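Hexokinase (Schistosoma mansoni, PDB 1BDG) catalyses the ATP-dependent phosphorylation of glucose, mannose, fructose and other hexoses to their 6-phosphates, the entry step of glycolysis. Local coordinates at residues A[77-82]-A[98-103]; A[69-74]-A[135-140]; A[385-390]-A[420-425]; A[376-381]-A[411-416]. All blocks are in the same frame, centred on the assembly; numbering follows the deposited sequence.

Contact 1: A[77-82]-A[98-103]. With SO4 (sulfate ion), chain C.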
loop_
_atom_site.group_PDB
_atom_site.type_symbol
_atom_site.label_atom_id
_atom_site.label_comp_id
_atom_site.label_asym_id
_atom_site.label_seq_id
_atom_site.Cartn_x
_atom_site.Cartn_y
_atom_site.Cartn_z
ATOM N N GLY A 77 -3.202 -2.469 -6.743
ATOM C CA GLY A 77 -1.755 -2.313 -6.648
ATOM C C GLY A 77 -1.117 -1.667 -7.859
ATOM O O GLY A 77 -1.821 -1.072 -8.677
ATOM N N THR A 78 0.204 -1.807 -7.984
ATOM C CA THR A 78 0.975 -1.238 -9.094
ATOM C C THR A 78 0.502 -1.778 -10.448
ATOM O O THR A 78 0.480 -1.039 -11.434
ATOM C CB THR A 78 2.517 -1.492 -8.954
ATOM O OG1 THR A 78 3.026 -0.930 -7.722
ATOM C CG2 THR A 78 3.247 -0.860 -10.139
ATOM N N ASN A 79 0.150 -3.061 -10.511
ATOM C CA ASN A 79 -0.335 -3.642 -11.766
ATOM C C ASN A 79 -1.305 -4.830 -11.641
ATOM O O ASN A 79 -1.167 -5.716 -10.775
ATOM C CB ASN A 79 0.806 -3.925 -12.754
ATOM C CG ASN A 79 1.960 -4.675 -12.131
ATOM O OD1 ASN A 79 3.118 -4.385 -12.410
ATOM N ND2 ASN A 79 1.655 -5.691 -11.343
ATOM N N TYR A 80 -2.312 -4.788 -12.507
ATOM C CA TYR A 80 -3.378 -5.769 -12.578
ATOM C C TYR A 80 -2.934 -7.182 -12.959
ATOM O O TYR A 80 -2.668 -7.467 -14.133
ATOM C CB TYR A 80 -4.433 -5.247 -13.564
ATOM C CG TYR A 80 -5.577 -6.176 -13.820
ATOM C CD1 TYR A 80 -6.432 -6.546 -12.809
ATOM C CD2 TYR A 80 -5.768 -6.730 -15.076
ATOM C CE1 TYR A 80 -7.444 -7.459 -13.033
ATOM C CE2 TYR A 80 -6.779 -7.637 -15.317
ATOM C CZ TYR A 80 -7.613 -8.002 -14.290
ATOM O OH TYR A 80 -8.617 -8.925 -14.519
ATOM N N ARG A 81 -2.861 -8.073 -11.976
ATOM C CA ARG A 81 -2.471 -9.454 -12.252
ATOM C C ARG A 81 -3.644 -10.419 -12.314
ATOM O O ARG A 81 -4.543 -10.391 -11.468
ATOM C CB ARG A 81 -1.455 -9.992 -11.244
ATOM C CG ARG A 81 -0.009 -9.591 -11.502
ATOM C CD ARG A 81 0.955 -10.669 -10.981
ATOM N NE ARG A 81 0.601 -11.134 -9.637
ATOM C CZ ARG A 81 1.281 -12.051 -8.945
ATOM N NH1 ARG A 81 2.359 -12.618 -9.475
ATOM N NH2 ARG A 81 0.910 -12.365 -7.697
ATOM N N VAL A 82 -3.614 -11.274 -13.329
ATOM C CA VAL A 82 -4.624 -12.288 -13.547
ATOM C C VAL A 82 -3.881 -13.599 -13.415
ATOM O O VAL A 82 -3.034 -13.908 -14.236
ATOM C CB VAL A 82 -5.228 -12.171 -14.936
ATOM C CG1 VAL A 82 -6.046 -13.416 -15.244
ATOM C CG2 VAL A 82 -6.128 -10.929 -14.997
ATOM N N GLU A 98 0.366 -16.959 -14.782
ATOM C CA GLU A 98 -0.217 -15.632 -14.638
ATOM C C GLU A 98 0.099 -14.645 -15.730
ATOM O O GLU A 98 0.989 -14.863 -16.537
ATOM C CB GLU A 98 0.275 -15.015 -13.332
ATOM C CG GLU A 98 1.801 -14.969 -13.229
ATOM C CD GLU A 98 2.282 -14.173 -12.037
ATOM O OE1 GLU A 98 2.456 -14.759 -10.942
ATOM O OE2 GLU A 98 2.483 -12.952 -12.189
ATOM N N ARG A 99 -0.575 -13.502 -15.654
ATOM C CA ARG A 99 -0.398 -12.382 -16.565
ATOM C C ARG A 99 -0.625 -11.057 -15.816
ATOM O O ARG A 99 -1.123 -11.036 -14.686
ATOM C CB ARG A 99 -1.372 -12.465 -17.737
ATOM C CG ARG A 99 -1.070 -13.559 -18.704
ATOM C CD ARG A 99 -1.531 -13.172 -20.086
ATOM N NE ARG A 99 -1.500 -14.328 -20.969
ATOM C CZ ARG A 99 -2.134 -14.415 -22.129
ATOM N NH1 ARG A 99 -2.874 -13.407 -22.577
ATOM N NH2 ARG A 99 -2.025 -15.532 -22.839
ATOM N N THR A 100 -0.260 -9.956 -16.462
ATOM C CA THR A 100 -0.431 -8.628 -15.903
ATOM C C THR A 100 -1.013 -7.816 -17.048
ATOM O O THR A 100 -0.423 -7.768 -18.139
ATOM C CB THR A 100 0.922 -8.061 -15.483
ATOM O OG1 THR A 100 1.452 -8.855 -14.407
ATOM C CG2 THR A 100 0.792 -6.635 -15.045
ATOM N N TYR A 101 -2.208 -7.267 -16.849
ATOM C CA TYR A 101 -2.861 -6.474 -17.880
ATOM C C TYR A 101 -2.844 -4.992 -17.526
ATOM O O TYR A 101 -3.152 -4.593 -16.388
ATOM C CB TYR A 101 -4.314 -6.923 -18.064
ATOM C CG TYR A 101 -4.520 -8.215 -18.833
ATOM C CD1 TYR A 101 -4.503 -9.453 -18.184
ATOM C CD2 TYR A 101 -4.796 -8.187 -20.202
ATOM C CE1 TYR A 101 -4.764 -10.627 -18.880
ATOM C CE2 TYR A 101 -5.057 -9.354 -20.907
ATOM C CZ TYR A 101 -5.043 -10.569 -20.246
ATOM O OH TYR A 101 -5.320 -11.711 -20.960
ATOM N N CYS A 102 -2.468 -4.173 -18.492
ATOM C CA CYS A 102 -2.435 -2.736 -18.276
ATOM C C CYS A 102 -3.892 -2.314 -18.283
ATOM O O CYS A 102 -4.697 -2.930 -18.977
ATOM C CB CYS A 102 -1.741 -2.056 -19.444
ATOM S SG CYS A 102 -2.712 -2.295 -20.954
ATOM N N ILE A 103 -4.236 -1.284 -17.509
ATOM C CA ILE A 103 -5.609 -0.791 -17.453
ATOM C C ILE A 103 -5.640 0.637 -17.983
ATOM O O ILE A 103 -4.862 1.477 -17.541
ATOM C CB ILE A 103 -6.152 -0.822 -16.013
ATOM C CG1 ILE A 103 -6.236 -2.259 -15.514
ATOM C CG2 ILE A 103 -7.534 -0.216 -15.947
ATOM C CD1 ILE A 103 -6.879 -2.385 -14.140
HETATM S S SO4 C . 1.690 -2.560 -5.274
HETATM O O1 SO4 C . 3.124 -2.411 -5.438
HETATM O O2 SO4 C . 1.188 -3.591 -6.146
HETATM O O3 SO4 C . 1.386 -2.915 -3.908
HETATM O O4 SO4 C . 1.039 -1.319 -5.588
#

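Contact 2: A[69-74]-A[135-140]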
loop_
_atom_site.group_PDB
_atom_site.type_symbol
_atom_site.label_atom_id
_atom_site.label_comp_id
_atom_site.label_asym_id
_atom_site.label_seq_id
_atom_site.Cartn_x
_atom_site.Cartn_y
_atom_site.Cartn_z
ATOM N N ASN A 69 -7.825 -26.231 -8.017
ATOM C CA ASN A 69 -7.291 -25.291 -9.019
ATOM C C ASN A 69 -8.219 -24.062 -8.979
ATOM O O ASN A 69 -9.440 -24.204 -9.146
ATOM C CB ASN A 69 -7.329 -25.909 -10.426
ATOM C CG ASN A 69 -6.767 -24.960 -11.508
ATOM O OD1 ASN A 69 -7.387 -24.746 -12.569
ATOM N ND2 ASN A 69 -5.580 -24.408 -11.250
ATOM N N PHE A 70 -7.664 -22.876 -8.722
ATOM C CA PHE A 70 -8.476 -21.669 -8.631
ATOM C C PHE A 70 -7.897 -20.527 -9.435
ATOM O O PHE A 70 -6.734 -20.556 -9.807
ATOM C CB PHE A 70 -8.573 -21.219 -7.174
ATOM C CG PHE A 70 -8.956 -22.313 -6.226
ATOM C CD1 PHE A 70 -8.081 -23.375 -5.976
ATOM C CD2 PHE A 70 -10.190 -22.284 -5.583
ATOM C CE1 PHE A 70 -8.428 -24.398 -5.101
ATOM C CE2 PHE A 70 -10.556 -23.298 -4.701
ATOM C CZ PHE A 70 -9.669 -24.365 -4.456
ATOM N N LEU A 71 -8.725 -19.524 -9.702
ATOM C CA LEU A 71 -8.308 -18.332 -10.427
ATOM C C LEU A 71 -8.097 -17.291 -9.346
ATOM O O LEU A 71 -8.596 -17.450 -8.232
ATOM C CB LEU A 71 -9.405 -17.848 -11.383
ATOM C CG LEU A 71 -9.817 -18.748 -12.555
ATOM C CD1 LEU A 71 -10.883 -18.039 -13.339
ATOM C CD2 LEU A 71 -8.645 -19.086 -13.449
ATOM N N ALA A 72 -7.377 -16.225 -9.657
ATOM C CA ALA A 72 -7.133 -15.180 -8.675
ATOM C C ALA A 72 -6.818 -13.903 -9.411
ATOM O O ALA A 72 -5.991 -13.911 -10.324
ATOM C CB ALA A 72 -5.974 -15.567 -7.783
ATOM N N LEU A 73 -7.518 -12.828 -9.069
ATOM C CA LEU A 73 -7.283 -11.531 -9.700
ATOM C C LEU A 73 -6.580 -10.644 -8.683
ATOM O O LEU A 73 -6.603 -10.940 -7.485
ATOM C CB LEU A 73 -8.610 -10.880 -10.105
ATOM C CG LEU A 73 -9.445 -11.486 -11.243
ATOM C CD1 LEU A 73 -10.743 -10.717 -11.401
ATOM C CD2 LEU A 73 -8.665 -11.428 -12.549
ATOM N N ASP A 74 -5.962 -9.562 -9.146
ATOM C CA ASP A 74 -5.283 -8.618 -8.250
ATOM C C ASP A 74 -5.686 -7.238 -8.749
ATOM O O ASP A 74 -5.513 -6.970 -9.930
ATOM C CB ASP A 74 -3.753 -8.779 -8.347
ATOM C CG ASP A 74 -3.032 -8.360 -7.069
ATOM O OD1 ASP A 74 -3.598 -7.565 -6.281
ATOM O OD2 ASP A 74 -1.898 -8.835 -6.835
ATOM N N LYS A 135 -13.887 -24.785 -18.246
ATOM C CA LYS A 135 -13.643 -25.357 -16.924
ATOM C C LYS A 135 -14.218 -24.402 -15.884
ATOM O O LYS A 135 -14.188 -23.183 -16.056
ATOM C CB LYS A 135 -12.166 -25.585 -16.693
ATOM N N LYS A 136 -14.823 -24.983 -14.854
ATOM C CA LYS A 136 -15.433 -24.231 -13.761
ATOM C C LYS A 136 -14.364 -23.915 -12.698
ATOM O O LYS A 136 -13.518 -24.767 -12.377
ATOM C CB LYS A 136 -16.601 -25.053 -13.167
ATOM N N PHE A 137 -14.404 -22.701 -12.148
ATOM C CA PHE A 137 -13.404 -22.287 -11.156
ATOM C C PHE A 137 -13.963 -21.623 -9.883
ATOM O O PHE A 137 -15.176 -21.513 -9.685
ATOM C CB PHE A 137 -12.448 -21.282 -11.802
ATOM C CG PHE A 137 -11.551 -21.846 -12.878
ATOM C CD1 PHE A 137 -10.409 -22.577 -12.544
ATOM C CD2 PHE A 137 -11.767 -21.522 -14.217
ATOM C CE1 PHE A 137 -9.491 -22.967 -13.521
ATOM C CE2 PHE A 137 -10.849 -21.909 -15.207
ATOM C CZ PHE A 137 -9.712 -22.629 -14.857
ATOM N N ASP A 138 -13.052 -21.155 -9.036
ATOM C CA ASP A 138 -13.384 -20.435 -7.801
ATOM C C ASP A 138 -12.350 -19.330 -7.778
ATOM O O ASP A 138 -11.162 -19.602 -7.618
ATOM C CB ASP A 138 -13.212 -21.307 -6.550
ATOM C CG ASP A 138 -14.498 -21.999 -6.128
ATOM O OD1 ASP A 138 -15.570 -21.713 -6.719
ATOM O OD2 ASP A 138 -14.420 -22.839 -5.205
ATOM N N LEU A 139 -12.796 -18.095 -7.943
ATOM C CA LEU A 139 -11.885 -16.972 -8.003
ATOM C C LEU A 139 -11.660 -16.266 -6.671
ATOM O O LEU A 139 -12.579 -16.121 -5.876
ATOM C CB LEU A 139 -12.376 -16.005 -9.088
ATOM C CG LEU A 139 -11.760 -14.658 -9.452
ATOM C CD1 LEU A 139 -12.062 -14.370 -10.912
ATOM C CD2 LEU A 139 -12.319 -13.539 -8.588
ATOM N N GLY A 140 -10.402 -15.946 -6.388
ATOM C CA GLY A 140 -10.054 -15.223 -5.188
ATOM C C GLY A 140 -9.790 -13.811 -5.679
ATOM O O GLY A 140 -8.880 -13.600 -6.477
#

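Contact 3: A[385-390]-A[420-425]. With SO4 (sulfate ion), chain E.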
loop_
_atom_site.group_PDB
_atom_site.type_symbol
_atom_site.label_atom_id
_atom_site.label_comp_id
_atom_site.label_asym_id
_atom_site.label_seq_id
_atom_site.Cartn_x
_atom_site.Cartn_y
_atom_site.Cartn_z
ATOM N N ILE A 385 1.903 -2.527 15.582
ATOM C CA ILE A 385 1.238 -3.809 15.350
ATOM C C ILE A 385 1.814 -4.833 16.318
ATOM O O ILE A 385 1.082 -5.549 16.997
ATOM C CB ILE A 385 1.441 -4.276 13.892
ATOM C CG1 ILE A 385 0.548 -3.468 12.947
ATOM C CG2 ILE A 385 1.166 -5.741 13.759
ATOM C CD1 ILE A 385 -0.924 -3.547 13.267
ATOM N N LEU A 386 3.136 -4.873 16.401
ATOM C CA LEU A 386 3.837 -5.786 17.301
ATOM C C LEU A 386 3.418 -5.538 18.753
ATOM O O LEU A 386 3.468 -6.447 19.583
ATOM C CB LEU A 386 5.358 -5.613 17.165
ATOM C CG LEU A 386 5.963 -5.907 15.800
ATOM C CD1 LEU A 386 7.457 -5.969 15.938
ATOM C CD2 LEU A 386 5.441 -7.211 15.260
ATOM N N ARG A 387 3.054 -4.297 19.058
ATOM C CA ARG A 387 2.612 -3.941 20.399
ATOM C C ARG A 387 1.179 -4.389 20.649
ATOM O O ARG A 387 0.735 -4.458 21.785
ATOM C CB ARG A 387 2.726 -2.439 20.624
ATOM C CG ARG A 387 4.149 -1.970 20.741
ATOM C CD ARG A 387 4.260 -0.704 21.559
ATOM N NE ARG A 387 5.548 -0.051 21.338
ATOM C CZ ARG A 387 5.696 1.249 21.090
ATOM N NH1 ARG A 387 4.641 2.059 21.036
ATOM N NH2 ARG A 387 6.913 1.741 20.909
ATOM N N ARG A 388 0.469 -4.685 19.568
ATOM C CA ARG A 388 -0.906 -5.140 19.632
ATOM C C ARG A 388 -0.900 -6.658 19.581
ATOM O O ARG A 388 -1.301 -7.308 20.541
ATOM C CB ARG A 388 -1.701 -4.542 18.472
ATOM C CG ARG A 388 -3.091 -5.077 18.314
ATOM C CD ARG A 388 -4.003 -4.016 17.716
ATOM N NE ARG A 388 -4.590 -3.143 18.740
ATOM C CZ ARG A 388 -5.482 -3.521 19.662
ATOM N NH1 ARG A 388 -5.922 -4.764 19.729
ATOM N NH2 ARG A 388 -5.947 -2.636 20.517
ATOM N N ILE A 389 -0.428 -7.229 18.480
ATOM C CA ILE A 389 -0.344 -8.683 18.359
ATOM C C ILE A 389 0.230 -9.273 19.664
ATOM O O ILE A 389 -0.320 -10.223 20.219
ATOM C CB ILE A 389 0.519 -9.080 17.129
ATOM C CG1 ILE A 389 -0.308 -8.938 15.853
ATOM C CG2 ILE A 389 1.060 -10.473 17.258
ATOM C CD1 ILE A 389 0.114 -9.854 14.749
ATOM N N ASN A 390 1.302 -8.665 20.165
ATOM C CA ASN A 390 1.940 -9.069 21.415
ATOM C C ASN A 390 2.674 -10.434 21.415
ATOM O O ASN A 390 3.370 -10.761 22.388
ATOM C CB ASN A 390 0.930 -8.974 22.585
ATOM N N LEU A 420 11.168 0.868 18.772
ATOM C CA LEU A 420 9.809 0.897 19.317
ATOM C C LEU A 420 9.117 -0.444 19.538
ATOM O O LEU A 420 8.013 -0.473 20.091
ATOM C CB LEU A 420 8.917 1.741 18.414
ATOM C CG LEU A 420 9.501 3.070 17.972
ATOM C CD1 LEU A 420 8.493 3.842 17.151
ATOM C CD2 LEU A 420 9.919 3.857 19.207
ATOM N N LYS A 421 9.712 -1.543 19.087
ATOM C CA LYS A 421 9.058 -2.838 19.272
ATOM C C LYS A 421 9.174 -3.300 20.702
ATOM O O LYS A 421 10.000 -2.782 21.449
ATOM C CB LYS A 421 9.653 -3.912 18.349
ATOM C CG LYS A 421 11.033 -4.376 18.719
ATOM C CD LYS A 421 11.536 -5.406 17.733
ATOM C CE LYS A 421 12.900 -5.944 18.176
ATOM N NZ LYS A 421 12.841 -6.523 19.556
ATOM N N PRO A 422 8.287 -4.232 21.128
ATOM C CA PRO A 422 8.341 -4.753 22.501
ATOM C C PRO A 422 9.731 -5.397 22.657
ATOM O O PRO A 422 10.114 -6.257 21.845
ATOM C CB PRO A 422 7.240 -5.821 22.497
ATOM C CG PRO A 422 6.245 -5.264 21.578
ATOM C CD PRO A 422 7.102 -4.763 20.428
ATOM N N LYS A 423 10.481 -4.977 23.672
ATOM C CA LYS A 423 11.824 -5.489 23.899
ATOM C C LYS A 423 11.969 -7.023 23.860
ATOM O O LYS A 423 13.062 -7.548 23.584
ATOM C CB LYS A 423 12.369 -4.949 25.198
ATOM N N ASN A 424 10.882 -7.745 24.114
ATOM C CA ASN A 424 10.950 -9.192 24.122
ATOM C C ASN A 424 10.329 -9.803 22.883
ATOM O O ASN A 424 10.063 -11.005 22.867
ATOM C CB ASN A 424 10.251 -9.747 25.361
ATOM C CG ASN A 424 10.868 -9.254 26.661
ATOM O OD1 ASN A 424 10.261 -9.390 27.734
ATOM N ND2 ASN A 424 12.070 -8.674 26.582
ATOM N N THR A 425 10.005 -8.989 21.884
ATOM C CA THR A 425 9.433 -9.535 20.658
ATOM C C THR A 425 10.593 -9.760 19.707
ATOM O O THR A 425 11.544 -8.975 19.670
ATOM C CB THR A 425 8.469 -8.552 19.936
ATOM O OG1 THR A 425 7.361 -8.224 20.787
ATOM C CG2 THR A 425 7.938 -9.169 18.638
HETATM S S SO4 E . -6.919 -3.456 23.066
HETATM O O1 SO4 E . -6.049 -2.310 23.139
HETATM O O2 SO4 E . -6.281 -4.484 22.296
HETATM O O3 SO4 E . -7.174 -3.937 24.401
HETATM O O4 SO4 E . -8.158 -3.094 22.430
#

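Contact 4: A[376-381]-A[411-416]. With SO4 (sulfate ion), chain D.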
loop_
_atom_site.group_PDB
_atom_site.type_symbol
_atom_site.label_atom_id
_atom_site.label_comp_id
_atom_site.label_asym_id
_atom_site.label_seq_id
_atom_site.Cartn_x
_atom_site.Cartn_y
_atom_site.Cartn_z
ATOM N N TYR A 376 10.638 5.343 8.144
ATOM C CA TYR A 376 10.438 5.440 9.578
ATOM C C TYR A 376 8.964 5.422 9.958
ATOM O O TYR A 376 8.593 4.829 10.961
ATOM C CB TYR A 376 11.099 6.702 10.112
ATOM C CG TYR A 376 12.599 6.641 10.144
ATOM C CD1 TYR A 376 13.268 5.425 10.036
ATOM C CD2 TYR A 376 13.355 7.790 10.303
ATOM C CE1 TYR A 376 14.644 5.356 10.090
ATOM C CE2 TYR A 376 14.740 7.733 10.354
ATOM C CZ TYR A 376 15.373 6.508 10.246
ATOM O OH TYR A 376 16.736 6.438 10.279
ATOM N N LEU A 377 8.113 6.062 9.163
ATOM C CA LEU A 377 6.693 6.062 9.482
ATOM C C LEU A 377 6.106 4.642 9.435
ATOM O O LEU A 377 5.428 4.224 10.379
ATOM C CB LEU A 377 5.919 7.040 8.592
ATOM C CG LEU A 377 6.005 8.535 8.941
ATOM C CD1 LEU A 377 5.251 9.378 7.937
ATOM C CD2 LEU A 377 5.455 8.774 10.325
ATOM N N ALA A 378 6.426 3.879 8.389
ATOM C CA ALA A 378 5.930 2.501 8.251
ATOM C C ALA A 378 6.495 1.682 9.405
ATOM O O ALA A 378 5.798 0.827 9.984
ATOM C CB ALA A 378 6.370 1.913 6.929
ATOM N N GLY A 379 7.745 1.998 9.753
ATOM C CA GLY A 379 8.441 1.340 10.842
ATOM C C GLY A 379 7.740 1.557 12.167
ATOM O O GLY A 379 7.637 0.640 12.980
ATOM N N ALA A 380 7.235 2.761 12.395
ATOM C CA ALA A 380 6.537 3.035 13.637
ATOM C C ALA A 380 5.308 2.156 13.619
ATOM O O ALA A 380 5.038 1.445 14.575
ATOM C CB ALA A 380 6.148 4.491 13.726
ATOM N N GLY A 381 4.612 2.151 12.487
ATOM C CA GLY A 381 3.411 1.345 12.338
ATOM C C GLY A 381 3.592 -0.125 12.675
ATOM O O GLY A 381 2.740 -0.700 13.353
ATOM N N GLU A 411 15.901 -1.154 5.109
ATOM C CA GLU A 411 17.074 -0.972 5.945
ATOM C C GLU A 411 16.768 -0.004 7.087
ATOM O O GLU A 411 17.161 -0.241 8.220
ATOM C CB GLU A 411 18.239 -0.454 5.099
ATOM C CG GLU A 411 18.958 -1.481 4.210
ATOM C CD GLU A 411 18.028 -2.400 3.406
ATOM O OE1 GLU A 411 17.214 -1.907 2.565
ATOM O OE2 GLU A 411 18.145 -3.644 3.605
ATOM N N ARG A 412 16.030 1.060 6.789
ATOM C CA ARG A 412 15.670 2.072 7.779
ATOM C C ARG A 412 14.383 1.757 8.559
ATOM O O ARG A 412 14.324 1.949 9.774
ATOM C CB ARG A 412 15.562 3.442 7.110
ATOM C CG ARG A 412 16.852 3.971 6.526
ATOM C CD ARG A 412 16.568 5.281 5.867
ATOM N NE ARG A 412 17.704 5.862 5.159
ATOM C CZ ARG A 412 17.590 6.476 3.984
ATOM N NH1 ARG A 412 16.407 6.522 3.381
ATOM N NH2 ARG A 412 18.658 7.006 3.386
ATOM N N MET A 413 13.343 1.331 7.851
ATOM C CA MET A 413 12.076 0.956 8.477
ATOM C C MET A 413 12.368 0.079 9.702
ATOM O O MET A 413 12.014 0.439 10.838
ATOM C CB MET A 413 11.214 0.183 7.467
ATOM C CG MET A 413 9.994 -0.531 8.032
ATOM S SD MET A 413 8.968 -1.105 6.667
ATOM C CE MET A 413 10.076 -2.221 5.826
ATOM N N THR A 414 13.072 -1.032 9.461
ATOM C CA THR A 414 13.465 -1.995 10.489
ATOM C C THR A 414 14.137 -1.309 11.692
ATOM O O THR A 414 13.864 -1.640 12.843
ATOM C CB THR A 414 14.426 -3.040 9.885
ATOM O OG1 THR A 414 13.812 -3.633 8.742
ATOM C CG2 THR A 414 14.745 -4.134 10.884
ATOM N N ASP A 415 15.001 -0.338 11.432
ATOM C CA ASP A 415 15.648 0.343 12.536
ATOM C C ASP A 415 14.590 1.022 13.396
ATOM O O ASP A 415 14.671 0.975 14.630
ATOM C CB ASP A 415 16.685 1.354 12.041
ATOM C CG ASP A 415 17.904 0.686 11.398
ATOM O OD1 ASP A 415 17.929 -0.576 11.260
ATOM O OD2 ASP A 415 18.845 1.437 11.023
ATOM N N MET A 416 13.560 1.597 12.776
ATOM C CA MET A 416 12.536 2.257 13.577
ATOM C C MET A 416 11.712 1.238 14.380
ATOM O O MET A 416 11.491 1.432 15.583
ATOM C CB MET A 416 11.648 3.149 12.726
ATOM C CG MET A 416 10.693 4.011 13.544
ATOM S SD MET A 416 11.459 4.883 14.938
ATOM C CE MET A 416 12.911 5.655 14.238
HETATM S S SO4 D . 20.965 6.530 6.490
HETATM O O1 SO4 D . 22.235 6.030 6.971
HETATM O O2 SO4 D . 21.005 6.630 5.048
HETATM O O3 SO4 D . 19.914 5.627 6.886
HETATM O O4 SO4 D . 20.712 7.833 7.062
#

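Contact 1: A[77-82]-A[98-103]
R81 and E98 meet through their charged ends above two antiparallel strand segments, 80-82 and 98-101, whose axes run at 150° to each other. CB of R81 lies 3.6 Å from R99 O, and its CG is 3.3 Å from T100 OG1, T100 being its non-hydrogen-bonded partner. CD then passes E98 OE2, after which the chain bends at chi3 (-46°), which sets NE off to one side, 3.7 Å from E98 OE2. NH1 closes the salt bridge, 2.6 Å from E98 OE1, with the guanidinium and carboxylate planes 71° apart; this is a crossed, not a coplanar, pairing. NH2 makes a weak bond to D434 O, outside both segments.

The backbone evidence is a reciprocal pair: V82 N to R99 O at 2.8 Å and R99 N to V82 O at 2.9 Å. On the other face, with V82, Y80 presents the edge of its ring to Y101, CD2 lying 3.3 Å from Y101 CB, while I103 CD1 reaches Y80 CB. Helix 112-129 covers this face, and its D125 accepts from Y101 OH and pairs with R99.

At the start of 77-82 a sulfate, probably from the crystallisation liquor, is gripped by T78 N (2.7 Å to sulfate O2) and by T78 OG1, with T220 OG1 as a further partner. G77, T78 and N79 belong to the predicted ATP site, so the anion is consistent with a phosphate position. The arrangement is the beta hairpin that follows the phosphate-binding loop in the actin-like ATPase fold of hexokinases.

Contact 2: A[69-74]-A[135-140]
L71 packs on F137 where strands 68-75 and 137-143 run side by side, a parallel pair inside the five-stranded mixed sheet of the small subdomain. The chain between them includes the hairpin of strands 80-87 and 95-101 and helix 112-129, which makes the beta-alpha-beta crossover from strand 95-101 into 137-143. The axes of 69-74 and 137-140 diverge by only 30°. Three backbone bonds give the parallel register: L71 N to D138 O (3.2 Å), G140 N to L71 O (3.0 Å) and L73 N to G140 O (3.0 Å).

The polar margin is partly exposed and consists of N69 and D138. F70 and D138 lie side by side and point the same way, their planes 36° apart; D138 OD1 makes a weak bond to C191 N, and N69 OD1 stands at the edge of the F137 ring. The buried, apolar part is L71, F137, L73 and L139. L73 CG touches L139 CD1 at 3.9 Å. Helix 112-129 covers L71 and F137 with L127, L71 also with L123, and L73 with I119. L71 CG is 3.6 Å from F137 CG, and in the same packing L71 CD2 makes a CH-pi contact, 3.8 Å from the ring centroid and 2° off the normal.

Contact 3: A[385-390]-A[420-425]
The loop joining helix 409-420 to strand 426-431 lies against the last turn of helix 357-389, where L386 and R387 meet L420, K421 and P422. R387 supplies the polar part. Its chain is extended from CG to NE, passing the proline ring with CG 4.0 Å from P422 CG, and carries the guanidinium to the C-terminal end of the other helix. There L420 O accepts two weak bonds at the guanidinium edge, from NE at 2.8 Å and from NH2 at 2.6 Å. The donor angles, 126° and 129°, show both to be bent, as expected when one oxygen is shared by two N-H groups of the same arginine. A positive charge beside a helix C-terminus would be electrostatically favourable.

L386 supplies the apolar part: its CB is 3.8 Å from P422 CD, and its CD1 lies 3.9 Å from K421 CB and 4.2 Å from T425 CG2. F427 of strand 426-431 touches both L386 and K421. In the large subdomain this strand is the parallel neighbour of 393-399, so helix 409-420 is the helix of a beta-alpha-beta crossover and the loop is its return to the sheet.

The loop holds its own shape through a type I turn, T425 N bonding to P422 O at 2.7 Å, and through K421 NZ, which reaches T425 O at 2.8 Å after bending at chi4 (57°). R388 leads away from the loop to a salt bridge with E228, near a sulfate whose fit here is doubtful. N390, with positive phi, ends the helical run, while helix 23-41 borders the polar side, with C30 against R387 and E27 against L420.

Contact 4: A[376-381]-A[411-416]
R412 is the first residue of 411-416 to touch the other helix, and it does so against the Y376 ring. Its CB is 3.7 Å from Y376 CE1, and its carbonyl O lies in the ring plane at that edge. The rest of the side chain, extended from CG to NE, turns to a sulfate, probably from the crystallisation liquor: NE donates to sulfate O3 at 2.8 Å and NH2 to sulfate O2, both nearly straight. NH2 also has a long, weak ion pair with E332.

M413 follows at the point of closest backbone approach, its CA 4.4 Å from G379 CA. Its CG, anti to the backbone N (chi1 168°), packs on that glycine, and its SD lies 4.0 Å from A378 CB. With no side chain at G379 to separate the backbones, the segment axes come within 7.2 Å, crossing at -41°. This is glycine-mediated helix-helix packing between 357-389 and 409-420 in the large subdomain, beside the sheet whose L429 touches M413. The glucose site is near: the A378 side chain is about 5 Å from that of T222, which binds substrate.

T414 faces away, toward F427 and L429, and its OG1 bonds to C410 O one turn earlier. M416 returns to the contact. Its CB packs on Y376 CD1, its CG is 3.4 Å from Y376 O, and the bend at chi2 sets SD while that at chi3 brings CE over the tyrosine face. CE stands 4.3 Å from the ring centroid, 14° off the normal and displaced toward the rim, a CH-pi contact, while Y26 of helix 23-41 touches the same methionine.

Contacts 1 and 2 lie in one sheet of the small subdomain: strands 80-87 and 68-75 are neighbours in it, and Y80 and V82 of contact 1 pack on L73 of contact 2. Contact 2 is central and buried, so it relies on backbone bonds and apolar packing, whereas contact 1, at the sheet edge, adds a salt bridge and an anion site. Contacts 3 and 4 share helix 357-389 in the large subdomain, L420 meeting A380 between them. Contact 4 is buried and has no hydrogen bond across it; contact 3, at the partly exposed helix ends, combines proline packing with weak arginine-to-carbonyl bonds. The centres of contacts 1 and 4 are 29 Å apart.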